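Local coordinates for protein ribose-phosphate pyrophosphokinase (Thermus thermophilus, PDB 7PN0) that probably makes phosphoribosyl pyrophosphate by transferring the diphosphate group of ATP to ribose 5-phosphate, and is seen here with ADP bound, at residues Ala293-Arg296 with Ile297-Gly300; Thr283-Val286 with Ala287-Phe290; Pro148-Ala151 with Asn152-Thr156. All coordinates share one frame; numbering follows the deposited sequence.

How the interactions relate
Interactions 2 and 1 follow each other along helix 287-299: interaction 2 opens the helix just after strand 281-284, and interaction 1 finishes it, their centres about 16 Å apart. Interaction 3 lies on helix 147-157, about 12 Å from interaction 2, centre to centre, and touches it where Leu284 CD2 packs on Tyr153 CD1 at 3.6 Å. All three are partly buried, but on different sheets: the C-terminal part of helix 287-299 lies on the five-stranded parallel sheet, helix 147-157 on the mixed one. Their inner flanks are apolar; their outer sides carry a threonine and a water (interaction 2), a water beside an asparagine (interaction 3) and a tryptophan-arginine pair (interaction 1).

Interaction 1 (Ala293-Arg296 with Ile297-Gly300); sequences AIWR and IHRG
Trp295 and Arg299, one helical turn apart, lie side by side and point the same way on the outer surface. The contact is a CH-pi one: Arg299 CG sits over one face of the indole, 3.8 Å from the centroid of the six-membered ring. Arg299 CD follows it across that ring, 3.7 Å from Trp295 CZ2. CG, anti to the carbonyl carbon (chi1 -59°), comes over the ring, and the bend at chi2 (-71°) lays CD along it, while the guanidinium plane stays 32° from that of the indole. His298 approaches the same ring more loosely and at a slant, with ND1 buried and lacking any partner in the model; its NE2 is bonded to Arg1 O.

These residues form the last turns of helix 287-299, which packs against strands 3-7, 51-55 and 122-126 of the five-stranded parallel sheet. Ile294 and Ile297 face that sheet, both resting on Phe53 and Leu124.

Along the backbone, each amide donates to the carbonyl four residues earlier. Ile297 N donates to Ala293 O at 2.7 Å, and His298 N to Ile294 O at 2.9 Å. The next, from Arg299 N to Trp295 O, is more bent, and Gly300 N reaches Arg296 O only weakly, as the chain turns out of the helix at Gly300 with positive phi. Among the charged groups, Arg296 forms a salt bridge through NE to Glu292 and a hydrogen bond through NH1 to Ser302 O.

Interaction 2 (Thr283-Val286 with Ala287-Phe290); sequences TLTV and APLF
Phe290 N donates to Val286 O at 2.9 Å in a nearly straight bond (172° at the hydrogen), closing the first turn of helix 287-299. At the same helix start, Ala287 N gives its hydrogen to Thr285 OG1, a longer bond of 3.3 Å that makes an ST turn leading into the helix. With OG1 anti to the backbone N (chi1 -172°) the hydroxyl lies beside its own carbonyl carbon, on the side of the Ala287 amide. The carboxylate of Asp271 bonds both residues before the helix, OD2 to Thr285 OG1 and OD1 to Val286 N. A water donates to Thr285 O at 3.1 Å and accepts a weak bond from Leu289 N.

Val286 holds the N-cap position with an apolar side chain, which runs beside that of Phe290, CG2 meeting CE1 at 3.8 Å. The edge of the Phe290 ring also turns to the valine carbonyl, with CD1 3.3 Å from Val286 O in the plane of the ring. Both side chains reach Met126 on strand 122-126, and Ala287 packs on Leu14 and Ala17 of helix 12-21. Farther out, Pro288 CD lies 3.4 Å from Val286 C.

First-turn amides have no carbonyl four residues back within the helix, so a proline at 288 costs no such bond, while the threonine hydroxyl receives the amide of Ala287 and a water, weakly, that of Leu289.

Interaction 3 (Pro148-Ala151 with Asn152-Thr156); sequences PVIA and NYFAT
The Phe154 ring has the Tyr153 ring atom CD2 over the centre of one face, 3.9 Å above its plane, while Ile150 comes to the CD2-CE2 side of the phenylalanine. There Ile150 CG2 meets Phe154 CE2 at 3.7 Å, the two side chains running alongside and pointing the same way. The Tyr153 ring turns an edge to Ile150 O. All of this lies on helix 147-157, which packs against the mixed sheet: Ile150 and Phe154 rest on Ala245 and Tyr153 on Tyr243, both of strand 241-246, and Val149 on Leu284 of strand 281-284. The tyrosine hydroxyl is bonded to Glu266.

Phe154 CG stands anti to its carbonyl carbon (chi1 -77°), which carries the ring back along the helix to the isoleucine one turn earlier. An alanine at Phe154 would remove the ring and is likely to open a gap between Ile150 and Leu179 of helix 173-183, with one side of Tyr153 losing its neighbour.

In the backbone, successive amides donate to the carbonyl four residues earlier. Phe154 N donates to Ile150 O at 3.2 Å, the donor tilted 21° from the carbonyl plane, whereas the bond from Ala155 N to Ala151 O is shorter at 2.9 Å and nearly linear, 170° at the hydrogen. Thr156 turns its hydroxyl back to the helix, OG1 donating to Tyr153 O at 2.8 Å. On the outer side Val149 O, already taking the amide hydrogen of Tyr153, also accepts from a water at 2.7 Å, and that same water receives a hydrogen from Asn152 ND2 at 3.1 Å.

Interaction 1 (Ala293-Arg296 with Ile297-Gly300)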
loop_
_atom_site.group_PDB
_atom_site.type_symbol
_atom_site.label_atom_id
_atom_site.label_comp_id
_atom_site.label_asym_id
_atom_site.label_seq_id
_atom_site.Cartn_x
_atom_site.Cartn_y
_atom_site.Cartn_z
ATOM N N ALA A 293 -24.433 -19.552 -0.640
ATOM C CA ALA A 293 -23.505 -18.527 -0.099
ATOM C C ALA A 293 -23.233 -17.462 -1.177
ATOM O O ALA A 293 -23.330 -16.244 -0.895
ATOM C CB ALA A 293 -22.249 -19.222 0.386
ATOM N N ILE A 294 -22.933 -17.886 -2.398
ATOM C CA ILE A 294 -22.625 -16.939 -3.499
ATOM C C ILE A 294 -23.863 -16.070 -3.715
ATOM O O ILE A 294 -23.704 -14.830 -3.802
ATOM C CB ILE A 294 -22.113 -17.659 -4.756
ATOM C CG1 ILE A 294 -20.715 -18.236 -4.518
ATOM C CG2 ILE A 294 -22.144 -16.758 -5.969
ATOM C CD1 ILE A 294 -20.281 -19.258 -5.550
ATOM N N TRP A 295 -25.055 -16.678 -3.783
ATOM C CA TRP A 295 -26.318 -15.913 -3.979
ATOM C C TRP A 295 -26.409 -14.823 -2.897
ATOM O O TRP A 295 -26.667 -13.642 -3.215
ATOM C CB TRP A 295 -27.525 -16.862 -3.982
ATOM C CG TRP A 295 -28.807 -16.119 -4.198
ATOM C CD1 TRP A 295 -29.841 -15.972 -3.320
ATOM C CD2 TRP A 295 -29.169 -15.392 -5.383
ATOM N NE1 TRP A 295 -30.832 -15.220 -3.889
ATOM C CE2 TRP A 295 -30.433 -14.811 -5.134
ATOM C CE3 TRP A 295 -28.529 -15.130 -6.608
ATOM C CZ2 TRP A 295 -31.069 -13.999 -6.076
ATOM C CZ3 TRP A 295 -29.153 -14.314 -7.534
ATOM C CH2 TRP A 295 -30.416 -13.773 -7.272
ATOM N N ARG A 296 -26.107 -15.179 -1.658
ATOM C CA ARG A 296 -26.267 -14.260 -0.511
ATOM C C ARG A 296 -25.147 -13.215 -0.512
ATOM O O ARG A 296 -25.446 -12.057 -0.251
ATOM C CB ARG A 296 -26.279 -15.076 0.766
ATOM C CG ARG A 296 -27.550 -15.884 0.856
ATOM C CD ARG A 296 -27.724 -16.497 2.194
ATOM N NE ARG A 296 -28.880 -17.391 2.127
ATOM C CZ ARG A 296 -29.558 -17.775 3.181
ATOM N NH1 ARG A 296 -29.206 -17.348 4.376
ATOM N NH2 ARG A 296 -30.585 -18.590 3.046
ATOM N N ILE A 297 -23.925 -13.584 -0.871
ATOM C CA ILE A 297 -22.838 -12.570 -1.016
ATOM C C ILE A 297 -23.265 -11.519 -2.046
ATOM O O ILE A 297 -23.121 -10.347 -1.778
ATOM C CB ILE A 297 -21.515 -13.258 -1.413
ATOM C CG1 ILE A 297 -20.970 -14.112 -0.281
ATOM C CG2 ILE A 297 -20.487 -12.238 -1.847
ATOM C CD1 ILE A 297 -20.018 -15.217 -0.687
ATOM N N HIS A 298 -23.692 -11.969 -3.222
ATOM C CA HIS A 298 -24.182 -11.150 -4.362
ATOM C C HIS A 298 -25.340 -10.223 -3.948
ATOM O O HIS A 298 -25.331 -9.053 -4.364
ATOM C CB HIS A 298 -24.631 -12.023 -5.543
ATOM C CG HIS A 298 -25.001 -11.221 -6.737
ATOM N ND1 HIS A 298 -26.312 -11.239 -7.302
ATOM C CD2 HIS A 298 -24.308 -10.304 -7.423
ATOM C CE1 HIS A 298 -26.329 -10.395 -8.312
ATOM N NE2 HIS A 298 -25.123 -9.817 -8.413
ATOM N N ARG A 299 -26.295 -10.706 -3.164
ATOM C CA ARG A 299 -27.521 -9.935 -2.837
ATOM C C ARG A 299 -27.375 -9.213 -1.498
ATOM O O ARG A 299 -28.281 -8.448 -1.177
ATOM C CB ARG A 299 -28.714 -10.877 -2.812
ATOM C CG ARG A 299 -28.971 -11.622 -4.114
ATOM C CD ARG A 299 -29.498 -10.775 -5.260
ATOM N NE ARG A 299 -30.527 -9.823 -4.854
ATOM C CZ ARG A 299 -30.706 -8.609 -5.377
ATOM N NH1 ARG A 299 -29.932 -8.167 -6.358
ATOM N NH2 ARG A 299 -31.663 -7.830 -4.899
ATOM N N GLY A 300 -26.289 -9.440 -0.736
ATOM C CA GLY A 300 -26.096 -8.827 0.599
ATOM C C GLY A 300 -26.991 -9.426 1.673
ATOM O O GLY A 300 -27.422 -8.685 2.578
#

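Interaction 2 (Thr283-Val286 with Ala287-Phe290)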
loop_
_atom_site.group_PDB
_atom_site.type_symbol
_atom_site.label_atom_id
_atom_site.label_comp_id
_atom_site.label_asym_id
_atom_site.label_seq_id
_atom_site.Cartn_x
_atom_site.Cartn_y
_atom_site.Cartn_z
ATOM N N THR A 283 -19.698 -39.476 -1.565
ATOM C CA THR A 283 -19.586 -38.022 -1.800
ATOM C C THR A 283 -20.767 -37.276 -1.186
ATOM O O THR A 283 -21.914 -37.694 -1.363
ATOM C CB THR A 283 -19.460 -37.731 -3.291
ATOM O OG1 THR A 283 -18.279 -38.368 -3.758
ATOM C CG2 THR A 283 -19.390 -36.239 -3.558
ATOM N N LEU A 284 -20.479 -36.181 -0.487
ATOM C CA LEU A 284 -21.481 -35.302 0.144
ATOM C C LEU A 284 -21.367 -33.958 -0.587
ATOM O O LEU A 284 -20.393 -33.198 -0.341
ATOM C CB LEU A 284 -21.207 -35.140 1.645
ATOM C CG LEU A 284 -20.869 -36.408 2.439
ATOM C CD1 LEU A 284 -20.515 -36.054 3.881
ATOM C CD2 LEU A 284 -22.034 -37.417 2.396
ATOM N N THR A 285 -22.257 -33.683 -1.523
ATOM C CA THR A 285 -22.077 -32.495 -2.392
ATOM C C THR A 285 -22.275 -31.213 -1.563
ATOM O O THR A 285 -23.182 -31.137 -0.728
ATOM C CB THR A 285 -22.927 -32.546 -3.658
ATOM O OG1 THR A 285 -22.423 -31.408 -4.365
ATOM C CG2 THR A 285 -24.417 -32.476 -3.421
ATOM N N VAL A 286 -21.405 -30.229 -1.776
ATOM C CA VAL A 286 -21.536 -28.891 -1.145
ATOM C C VAL A 286 -21.774 -27.867 -2.250
ATOM O O VAL A 286 -21.789 -26.676 -1.936
ATOM C CB VAL A 286 -20.307 -28.553 -0.277
ATOM C CG1 VAL A 286 -20.293 -29.394 0.989
ATOM C CG2 VAL A 286 -19.022 -28.724 -1.046
ATOM N N ALA A 287 -22.003 -28.291 -3.487
ATOM C CA ALA A 287 -22.379 -27.342 -4.569
ATOM C C ALA A 287 -23.593 -26.500 -4.167
ATOM O O ALA A 287 -23.597 -25.267 -4.327
ATOM C CB ALA A 287 -22.603 -28.109 -5.861
ATOM N N PRO A 288 -24.678 -27.074 -3.583
ATOM C CA PRO A 288 -25.834 -26.262 -3.216
ATOM C C PRO A 288 -25.548 -25.235 -2.116
ATOM O O PRO A 288 -26.053 -24.149 -2.163
ATOM C CB PRO A 288 -26.895 -27.265 -2.722
ATOM C CG PRO A 288 -26.445 -28.584 -3.369
ATOM C CD PRO A 288 -24.915 -28.520 -3.392
ATOM N N LEU A 289 -24.703 -25.588 -1.163
ATOM C CA LEU A 289 -24.339 -24.646 -0.080
ATOM C C LEU A 289 -23.446 -23.546 -0.644
ATOM O O LEU A 289 -23.673 -22.373 -0.325
ATOM C CB LEU A 289 -23.650 -25.379 1.060
ATOM C CG LEU A 289 -23.291 -24.486 2.255
ATOM C CD1 LEU A 289 -24.514 -23.748 2.801
ATOM C CD2 LEU A 289 -22.609 -25.289 3.327
ATOM N N PHE A 290 -22.467 -23.867 -1.480
ATOM C CA PHE A 290 -21.642 -22.774 -2.069
ATOM C C PHE A 290 -22.521 -21.860 -2.933
ATOM O O PHE A 290 -22.370 -20.628 -2.904
ATOM C CB PHE A 290 -20.484 -23.353 -2.878
ATOM C CG PHE A 290 -19.263 -23.629 -2.048
ATOM C CD1 PHE A 290 -19.101 -24.824 -1.363
ATOM C CD2 PHE A 290 -18.242 -22.695 -2.004
ATOM C CE1 PHE A 290 -17.956 -25.070 -0.619
ATOM C CE2 PHE A 290 -17.091 -22.963 -1.293
ATOM C CZ PHE A 290 -16.960 -24.132 -0.579
HETATM O O HOH W 1 -24.861 -28.656 -0.004
#

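Interaction 3 (Pro148-Ala151 with Asn152-Thr156)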
loop_
_atom_site.group_PDB
_atom_site.type_symbol
_atom_site.label_atom_id
_atom_site.label_comp_id
_atom_site.label_asym_id
_atom_site.label_seq_id
_atom_site.Cartn_x
_atom_site.Cartn_y
_atom_site.Cartn_z
ATOM N N PRO A 148 -23.223 -29.216 9.221
ATOM C CA PRO A 148 -24.574 -29.714 8.953
ATOM C C PRO A 148 -24.578 -30.847 7.912
ATOM O O PRO A 148 -25.328 -31.805 8.085
ATOM C CB PRO A 148 -25.341 -28.469 8.479
ATOM C CG PRO A 148 -24.541 -27.315 9.070
ATOM C CD PRO A 148 -23.114 -27.777 8.969
ATOM N N VAL A 149 -23.721 -30.774 6.878
ATOM C CA VAL A 149 -23.784 -31.768 5.776
ATOM C C VAL A 149 -23.215 -33.088 6.311
ATOM O O VAL A 149 -23.761 -34.180 5.947
ATOM C CB VAL A 149 -23.059 -31.280 4.506
ATOM C CG1 VAL A 149 -22.838 -32.414 3.521
ATOM C CG2 VAL A 149 -23.837 -30.161 3.804
ATOM N N ILE A 150 -22.172 -33.030 7.142
ATOM C CA ILE A 150 -21.495 -34.259 7.683
ATOM C C ILE A 150 -22.425 -34.932 8.699
ATOM O O ILE A 150 -22.559 -36.191 8.669
ATOM C CB ILE A 150 -20.121 -33.912 8.286
ATOM C CG1 ILE A 150 -19.135 -33.536 7.180
ATOM C CG2 ILE A 150 -19.582 -35.031 9.181
ATOM C CD1 ILE A 150 -17.756 -33.199 7.655
ATOM N N ALA A 151 -23.042 -34.157 9.578
ATOM C CA ALA A 151 -24.000 -34.699 10.571
ATOM C C ALA A 151 -25.219 -35.323 9.833
ATOM O O ALA A 151 -25.652 -36.435 10.194
ATOM C CB ALA A 151 -24.373 -33.610 11.544
ATOM N N ASN A 152 -25.732 -34.693 8.788
ATOM C CA ASN A 152 -26.851 -35.244 7.973
ATOM C C ASN A 152 -26.459 -36.616 7.411
ATOM O O ASN A 152 -27.269 -37.592 7.494
ATOM C CB ASN A 152 -27.271 -34.290 6.860
ATOM C CG ASN A 152 -28.485 -34.802 6.101
ATOM O OD1 ASN A 152 -29.584 -34.750 6.628
ATOM N ND2 ASN A 152 -28.287 -35.294 4.886
ATOM N N TYR A 153 -25.259 -36.716 6.840
ATOM C CA TYR A 153 -24.732 -37.965 6.258
ATOM C C TYR A 153 -24.851 -39.064 7.314
ATOM O O TYR A 153 -25.483 -40.113 7.061
ATOM C CB TYR A 153 -23.271 -37.835 5.831
ATOM C CG TYR A 153 -22.573 -39.165 5.713
ATOM C CD1 TYR A 153 -22.894 -40.046 4.689
ATOM C CD2 TYR A 153 -21.623 -39.562 6.631
ATOM C CE1 TYR A 153 -22.257 -41.266 4.571
ATOM C CE2 TYR A 153 -21.007 -40.798 6.549
ATOM C CZ TYR A 153 -21.329 -41.666 5.516
ATOM O OH TYR A 153 -20.670 -42.870 5.424
ATOM N N PHE A 154 -24.249 -38.851 8.482
ATOM C CA PHE A 154 -24.229 -39.899 9.528
ATOM C C PHE A 154 -25.678 -40.214 9.945
ATOM O O PHE A 154 -25.994 -41.406 10.125
ATOM C CB PHE A 154 -23.394 -39.484 10.744
ATOM C CG PHE A 154 -21.903 -39.577 10.580
ATOM C CD1 PHE A 154 -21.261 -40.791 10.378
ATOM C CD2 PHE A 154 -21.123 -38.424 10.637
ATOM C CE1 PHE A 154 -19.880 -40.857 10.258
ATOM C CE2 PHE A 154 -19.745 -38.496 10.504
ATOM C CZ PHE A 154 -19.126 -39.708 10.331
ATOM N N ALA A 155 -26.512 -39.213 10.190
ATOM C CA ALA A 155 -27.923 -39.401 10.598
ATOM C C ALA A 155 -28.632 -40.292 9.559
ATOM O O ALA A 155 -29.520 -41.043 9.980
ATOM C CB ALA A 155 -28.672 -38.102 10.759
ATOM N N THR A 156 -28.247 -40.246 8.271
ATOM C CA THR A 156 -28.928 -41.065 7.236
ATOM C C THR A 156 -28.271 -42.426 7.030
ATOM O O THR A 156 -28.845 -43.201 6.246
ATOM C CB THR A 156 -29.041 -40.344 5.899
ATOM O OG1 THR A 156 -27.747 -40.229 5.336
ATOM C CG2 THR A 156 -29.725 -39.014 6.050
HETATM O O HOH W 2 -25.398 -34.875 3.854
#